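Side-chain contacts in hypothetical protein (Shewanella oneidensis, PDB 2OTM), which is of unknown function but, as a member of the YjgF/chorismate mutase-like family, is a putative endoribonuclease: residues Y30-G34 and S35-T39; Q79-A83 and C84-S88. All coordinates share one frame; numbering follows the deposited sequence.

Contact 1 of 2, residues Y30-G34 and S35-T39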
ATOM      1  N   TYR B  30       8.969  -3.265  12.895  1.00 22.14           N
ATOM      2  CA  TYR B  30       7.537  -3.428  13.005  1.00 22.02           C
ATOM      3  C   TYR B  30       6.972  -2.312  13.855  1.00 22.27           C
ATOM      4  O   TYR B  30       7.709  -1.649  14.620  1.00 21.29           O
ATOM      5  CB  TYR B  30       7.153  -4.798  13.600  1.00 22.60           C
ATOM      6  CG  TYR B  30       7.620  -5.039  15.011  1.00 21.14           C
ATOM      7  CD1 TYR B  30       6.848  -4.681  16.098  1.00 23.12           C
ATOM      8  CD2 TYR B  30       8.842  -5.639  15.254  1.00 28.35           C
ATOM      9  CE1 TYR B  30       7.298  -4.895  17.394  1.00 25.57           C
ATOM     10  CE2 TYR B  30       9.287  -5.860  16.526  1.00 32.02           C
ATOM     11  CZ  TYR B  30       8.515  -5.480  17.589  1.00 31.81           C
ATOM     12  OH  TYR B  30       8.975  -5.712  18.854  1.00 37.26           O
ATOM     13  N   SER B  31       5.671  -2.080  13.716  1.00 21.41           N
ATOM     14  CA  SER B  31       4.973  -1.193  14.602  1.00 21.53           C
ATOM     15  C   SER B  31       3.655  -1.814  15.038  1.00 22.66           C
ATOM     16  O   SER B  31       3.186  -2.802  14.472  1.00 21.50           O
ATOM     17  CB  SER B  31       4.776   0.197  13.966  1.00 23.76           C
ATOM     18  OG  SER B  31       4.030   0.202  12.761  1.00 24.97           O
ATOM     19  N   ILE B  32       3.088  -1.271  16.108  1.00 22.96           N
ATOM     20  CA  ILE B  32       1.830  -1.777  16.650  1.00 24.68           C
ATOM     21  C   ILE B  32       0.917  -0.585  16.924  1.00 25.98           C
ATOM     22  O   ILE B  32       1.349   0.430  17.509  1.00 26.20           O
ATOM     23  CB  ILE B  32       2.008  -2.617  17.948  1.00 26.37           C
ATOM     24  CG1 ILE B  32       2.877  -3.848  17.692  1.00 28.32           C
ATOM     25  CG2 ILE B  32       0.644  -3.082  18.516  1.00 27.25           C
ATOM     26  CD1 ILE B  32       3.268  -4.667  18.930  1.00 28.27           C
ATOM     27  N   VAL B  33      -0.323  -0.684  16.440  1.00 24.42           N
ATOM     28  CA  VAL B  33      -1.383   0.279  16.752  1.00 23.62           C
ATOM     29  C   VAL B  33      -2.576  -0.546  17.206  1.00 24.10           C
ATOM     30  O   VAL B  33      -3.077  -1.418  16.494  1.00 23.63           O
ATOM     31  CB  VAL B  33      -1.736   1.206  15.563  1.00 20.77           C
ATOM     32  CG1 VAL B  33      -2.165   0.400  14.329  1.00 29.78           C
ATOM     33  CG2 VAL B  33      -2.820   2.179  15.962  1.00 25.43           C
ATOM     34  N   GLY B  34      -2.983  -0.342  18.445  1.00 24.75           N
ATOM     35  CA  GLY B  34      -4.034  -1.153  19.015  1.00 25.69           C
ATOM     36  C   GLY B  34      -3.652  -2.606  19.025  1.00 25.19           C
ATOM     37  O   GLY B  34      -2.657  -2.992  19.635  1.00 26.49           O
ATOM     38  N   SER B  35      -4.441  -3.404  18.318  1.00 25.51           N
ATOM     39  CA  SER B  35      -4.207  -4.838  18.195  1.00 26.09           C
ATOM     40  C   SER B  35      -3.534  -5.221  16.858  1.00 24.94           C
ATOM     41  O   SER B  35      -3.388  -6.401  16.563  1.00 26.06           O
ATOM     42  CB  SER B  35      -5.544  -5.557  18.303  1.00 30.46           C
ATOM     43  OG  SER B  35      -6.350  -5.250  17.161  1.00 40.22           O
ATOM     44  N   GLN B  36      -3.095  -4.226  16.084  1.00 22.27           N
ATOM     45  CA  GLN B  36      -2.564  -4.450  14.745  1.00 22.49           C
ATOM     46  C   GLN B  36      -1.057  -4.291  14.745  1.00 23.59           C
ATOM     47  O   GLN B  36      -0.545  -3.239  15.084  1.00 26.25           O
ATOM     48  CB  GLN B  36      -3.200  -3.455  13.765  1.00 23.04           C
ATOM     49  CG  GLN B  36      -4.695  -3.650  13.631  1.00 27.57           C
ATOM     50  CD  GLN B  36      -5.389  -2.526  12.907  1.00 35.58           C
ATOM     51  OE1 GLN B  36      -6.307  -1.941  13.441  1.00 45.25           O
ATOM     52  NE2 GLN B  36      -4.956  -2.212  11.700  1.00 39.56           N
ATOM     53  N   LEU B  37      -0.365  -5.366  14.394  1.00 21.61           N
ATOM     54  CA  LEU B  37       1.078  -5.421  14.291  1.00 21.95           C
ATOM     55  C   LEU B  37       1.430  -5.474  12.808  1.00 22.27           C
ATOM     56  O   LEU B  37       0.883  -6.306  12.080  1.00 23.58           O
ATOM     57  CB  LEU B  37       1.564  -6.684  14.995  1.00 22.58           C
ATOM     58  CG  LEU B  37       3.015  -7.151  14.869  1.00 27.53           C
ATOM     59  CD1 LEU B  37       3.966  -6.162  15.425  1.00 28.81           C
ATOM     60  CD2 LEU B  37       3.157  -8.461  15.621  1.00 31.28           C
HETATM   61  N   MSE B  38       2.310  -4.586  12.357  1.00 22.50           N
HETATM   62  CA  MSE B  38       2.657  -4.535  10.948  1.00 21.53           C
HETATM   63  C   MSE B  38       4.158  -4.468  10.783  1.00 21.93           C
HETATM   64  O   MSE B  38       4.835  -3.724  11.483  1.00 21.04           O
HETATM   65  CB  MSE B  38       1.976  -3.362  10.288  1.00 22.29           C
HETATM   66  CG  MSE B  38       2.311  -2.033  10.882  1.00 28.37           C
HETATM   67 SE   MSE B  38       0.995  -0.752  10.354  0.75 29.81          SE
HETATM   68  CE  MSE B  38      -0.494  -1.370  11.314  1.00 30.04           C
ATOM     69  N   THR B  39       4.687  -5.250   9.849  1.00 21.37           N
ATOM     70  CA  THR B  39       6.126  -5.229   9.589  1.00 20.26           C
ATOM     71  C   THR B  39       6.488  -4.130   8.575  1.00 21.37           C
ATOM     72  O   THR B  39       5.641  -3.632   7.832  1.00 21.22           O
ATOM     73  CB  THR B  39       6.624  -6.587   9.072  1.00 23.05           C
ATOM     74  OG1 THR B  39       6.193  -6.784   7.707  1.00 21.01           O
ATOM     75  CG2 THR B  39       6.104  -7.694   9.956  1.00 19.17           C
TER
HETATM   76  O   HOH W   1      -5.822  -0.139  15.946  1.00 52.40           O

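Contact 2 of 2, residues Q79-A83 and C84-S88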
ATOM      1  N   GLN B  79      10.269 -12.076  11.972  1.00 22.70           N
ATOM      2  CA  GLN B  79      10.071 -10.745  12.520  1.00 24.23           C
ATOM      3  C   GLN B  79       8.895 -10.754  13.498  1.00 24.44           C
ATOM      4  O   GLN B  79       8.961 -10.154  14.564  1.00 25.79           O
ATOM      5  CB  GLN B  79       9.781  -9.767  11.375  1.00 25.64           C
ATOM      6  CG  GLN B  79       9.628  -8.316  11.811  1.00 26.67           C
ATOM      7  CD  GLN B  79      10.918  -7.794  12.338  1.00 35.05           C
ATOM      8  OE1 GLN B  79      11.818  -7.497  11.562  1.00 38.85           O
ATOM      9  NE2 GLN B  79      11.038  -7.714  13.666  1.00 31.27           N
ATOM     10  N   LEU B  80       7.829 -11.452  13.125  1.00 23.90           N
ATOM     11  CA  LEU B  80       6.631 -11.530  13.962  1.00 24.15           C
ATOM     12  C   LEU B  80       6.959 -12.269  15.251  1.00 24.26           C
ATOM     13  O   LEU B  80       6.498 -11.873  16.325  1.00 25.53           O
ATOM     14  CB  LEU B  80       5.489 -12.241  13.231  1.00 25.50           C
ATOM     15  CG  LEU B  80       4.906 -11.532  12.003  1.00 22.46           C
ATOM     16  CD1 LEU B  80       3.836 -12.405  11.395  1.00 23.36           C
ATOM     17  CD2 LEU B  80       4.369 -10.139  12.361  1.00 21.23           C
ATOM     18  N   LYS B  81       7.749 -13.330  15.146  1.00 23.08           N
ATOM     19  CA  LYS B  81       8.111 -14.097  16.337  1.00 25.70           C
ATOM     20  C   LYS B  81       8.930 -13.268  17.317  1.00 28.62           C
ATOM     21  O   LYS B  81       8.795 -13.403  18.544  1.00 25.60           O
ATOM     22  CB  LYS B  81       8.914 -15.347  15.981  1.00 27.57           C
ATOM     23  CG  LYS B  81       9.292 -16.168  17.239  1.00 30.78           C
ATOM     24  CD  LYS B  81       9.307 -17.645  16.993  1.00 29.66           C
ATOM     25  CE  LYS B  81       9.837 -18.412  18.220  1.00 29.08           C
ATOM     26  NZ  LYS B  81       8.806 -18.663  19.285  1.00 20.97           N
ATOM     27  N   GLN B  82       9.802 -12.423  16.773  1.00 27.16           N
ATOM     28  CA  GLN B  82      10.575 -11.520  17.609  1.00 28.94           C
ATOM     29  C   GLN B  82       9.678 -10.534  18.332  1.00 28.70           C
ATOM     30  O   GLN B  82       9.887 -10.253  19.504  1.00 31.22           O
ATOM     31  CB  GLN B  82      11.608 -10.777  16.777  1.00 28.39           C
ATOM     32  CG  GLN B  82      12.668 -10.078  17.596  1.00 36.40           C
ATOM     33  CD  GLN B  82      13.449  -9.083  16.755  1.00 46.98           C
ATOM     34  OE1 GLN B  82      14.646  -9.246  16.548  1.00 50.77           O
ATOM     35  NE2 GLN B  82      12.758  -8.070  16.228  1.00 45.81           N
ATOM     36  N   ALA B  83       8.674 -10.024  17.639  1.00 26.43           N
ATOM     37  CA  ALA B  83       7.745  -9.097  18.220  1.00 26.56           C
ATOM     38  C   ALA B  83       6.843  -9.740  19.286  1.00 27.33           C
ATOM     39  O   ALA B  83       6.600  -9.116  20.311  1.00 27.79           O
ATOM     40  CB  ALA B  83       6.889  -8.494  17.138  1.00 24.12           C
ATOM     41  N   CYS B  84       6.350 -10.962  19.055  1.00 26.04           N
ATOM     42  CA  CYS B  84       5.333 -11.467  19.993  0.50 26.62           C
ATOM     43  C   CYS B  84       5.757 -12.653  20.837  1.00 26.22           C
ATOM     44  O   CYS B  84       5.027 -13.035  21.736  1.00 25.33           O
ATOM     45  CB  CYS B  84       4.019 -11.747  19.276  0.50 26.18           C
ATOM     46  SG  CYS B  84       4.137 -13.055  18.112  0.50 23.69           S
ATOM     47  N   GLY B  85       6.939 -13.197  20.587  1.00 25.21           N
ATOM     48  CA  GLY B  85       7.496 -14.255  21.437  1.00 25.50           C
ATOM     49  C   GLY B  85       7.021 -15.639  21.069  1.00 26.78           C
ATOM     50  O   GLY B  85       7.844 -16.529  20.805  1.00 29.37           O
ATOM     51  N   GLU B  86       5.703 -15.829  21.077  1.00 25.08           N
ATOM     52  CA  GLU B  86       5.063 -17.077  20.734  1.00 23.42           C
ATOM     53  C   GLU B  86       4.136 -16.742  19.597  1.00 22.57           C
ATOM     54  O   GLU B  86       3.261 -15.901  19.743  1.00 22.11           O
ATOM     55  CB  GLU B  86       4.278 -17.603  21.936  1.00 23.45           C
ATOM     56  CG  GLU B  86       5.144 -18.151  23.069  1.00 25.37           C
ATOM     57  CD  GLU B  86       5.826 -19.465  22.710  1.00 28.06           C
ATOM     58  OE1 GLU B  86       5.261 -20.269  21.927  1.00 24.77           O
ATOM     59  OE2 GLU B  86       6.945 -19.698  23.207  1.00 33.35           O
ATOM     60  N   LEU B  87       4.329 -17.405  18.461  1.00 21.96           N
ATOM     61  CA  LEU B  87       3.513 -17.155  17.284  1.00 22.06           C
ATOM     62  C   LEU B  87       2.050 -17.565  17.512  1.00 22.54           C
ATOM     63  O   LEU B  87       1.175 -17.120  16.786  1.00 22.42           O
ATOM     64  CB  LEU B  87       4.108 -17.865  16.069  1.00 21.03           C
ATOM     65  CG  LEU B  87       5.405 -17.273  15.485  1.00 21.43           C
ATOM     66  CD1 LEU B  87       5.986 -18.197  14.437  1.00 20.73           C
ATOM     67  CD2 LEU B  87       5.177 -15.869  14.893  1.00 20.63           C
ATOM     68  N   SER B  88       1.792 -18.410  18.521  1.00 22.51           N
ATOM     69  CA  SER B  88       0.408 -18.702  18.945  1.00 22.64           C
ATOM     70  C   SER B  88      -0.376 -17.485  19.388  1.00 23.43           C
ATOM     71  O   SER B  88      -1.593 -17.510  19.465  1.00 23.09           O
ATOM     72  CB  SER B  88       0.424 -19.678  20.127  1.00 22.93           C
ATOM     73  OG  SER B  88       0.924 -20.920  19.705  1.00 24.18           O
TER

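Contact 1 of 2, residues Y30-G34 and S35-T39
Leu37 turns its CG away from its own backbone N (chi1 170°), and a chi2 of 62° then carries CD1 to the neighbouring strand, where it touches both Tyr30 and Ile32. This methyl lies 3.3 Å from Tyr30 CD1, approaching the ring obliquely. Leu37 CD1 also comes within 3.4 Å of Ile32 CG1, closer than carbon atoms usually pack, so one methyl is held tightly by two side chains. Ile32 is the direct strand partner of Leu37, whereas Tyr30 is reached diagonally. Beyond the ring, helix 62-84 covers this face.

These pairs belong to an antiparallel beta hairpin closed by a type II' turn from Val33 to Gln36. Gly34 takes a positive phi (60°) in the turn, where a CB would clash with Ser35 N. The closing pair is doubly bonded: Gln36 N donates to Val33 O at 2.8 Å, and Val33 N returns a bond to Gln36 O. Farther along, Ser31 and Met38 form a second such pair, Ser31 N lying 2.9 Å from Met38 O.

The opposite face carries Ser31, Val33, Gln36 and Met38. The selenomethionine Met38 bends at chi3, bringing its CE to 3.9 Å from Val33 CG1, while its CG lies 3.4 Å from Ser31 OG. That hydroxyl is satisfied across the trimer interface, by Ser131 OG and Tyr94 O of the second subunit. Gln36 OE1 accepts from Gln36 NE2 of the second subunit, and its own NE2 bonds to Tyr94 OH of the same chain. A water 3.1 Å from Gln36 OE1 donates to it and also makes a weak bond to Val33 O.

Contact 2 of 2, residues Q79-A83 and C84-S88
Lys81 and Leu87 meet at about a right angle where helix 62-84 gives way to the loop, and the lysine chain runs from the helix across to a loop carbonyl. Its CB rests against the leucine, 3.9 Å from Leu87 CD2. With CG anti to the backbone N, the chain leaves the helix past the loop, and CG passes 3.9 Å from Gly85 O. CD lies 4.2 Å from Leu87 CG, still on the leucine's apolar surface. CE comes back near the same glycine carbonyl, at 3.8 Å from Gly85 O. The bend at chi4 (83°) finally brings NZ to 2.8 Å from Gly85 O, a hydrogen bond with the donor tilted only 18° from the carbonyl plane.

The ammonium group has a second partner in Glu7, whose OE2 makes a salt bridge to it and also accepts from Leu87 N, so one carboxylate oxygen links the lysine to the loop backbone. Were Lys81 cut back to an alanine, Gly85 O is likely to lose this donor and Glu7 its salt-bridge mate, and Leu87 CG the cover given by the chain beyond CB, chiefly by CD.

Leu87 also reaches back to the helix itself: its CD2 lies 4.0 Å from Leu80 CB, and that same methyl sits beside the Lys81 backbone. Two backbone bonds complete the helix end. Cys84 N donates to Leu80 O at 2.9 Å, and Gly85 N to Lys81 O at 2.8 Å. Gly85 is the first residue to leave helical angles, with phi 85°. A positive-phi glycine just past the last turn, followed by a hydrophobic residue folding back on that turn, is characteristic of a glycine-terminated helix C-terminus.

Contact 1 closes before contact 2 opens along the chain, yet their centres lie only 12 Å apart and they touch directly. The hairpin of strands 30-33 and 36-39 lies at one margin of the five-stranded mixed sheet, with strand 36-39 joined to strand 146-153. The final turns of helix 62-84 pack on the face of Tyr30 and Leu37: Tyr30 CZ lies 3.5 Å from Ala83 CB, and Leu37 CD2 is 3.9 Å from Leu80 CD2. The second subunit meets the face of Ser31, Val33 and Met38, whereas no other chain of the assembly touches segments 79-83 and 84-88. Contact 2 then leads the chain from the helix toward strand 92-100.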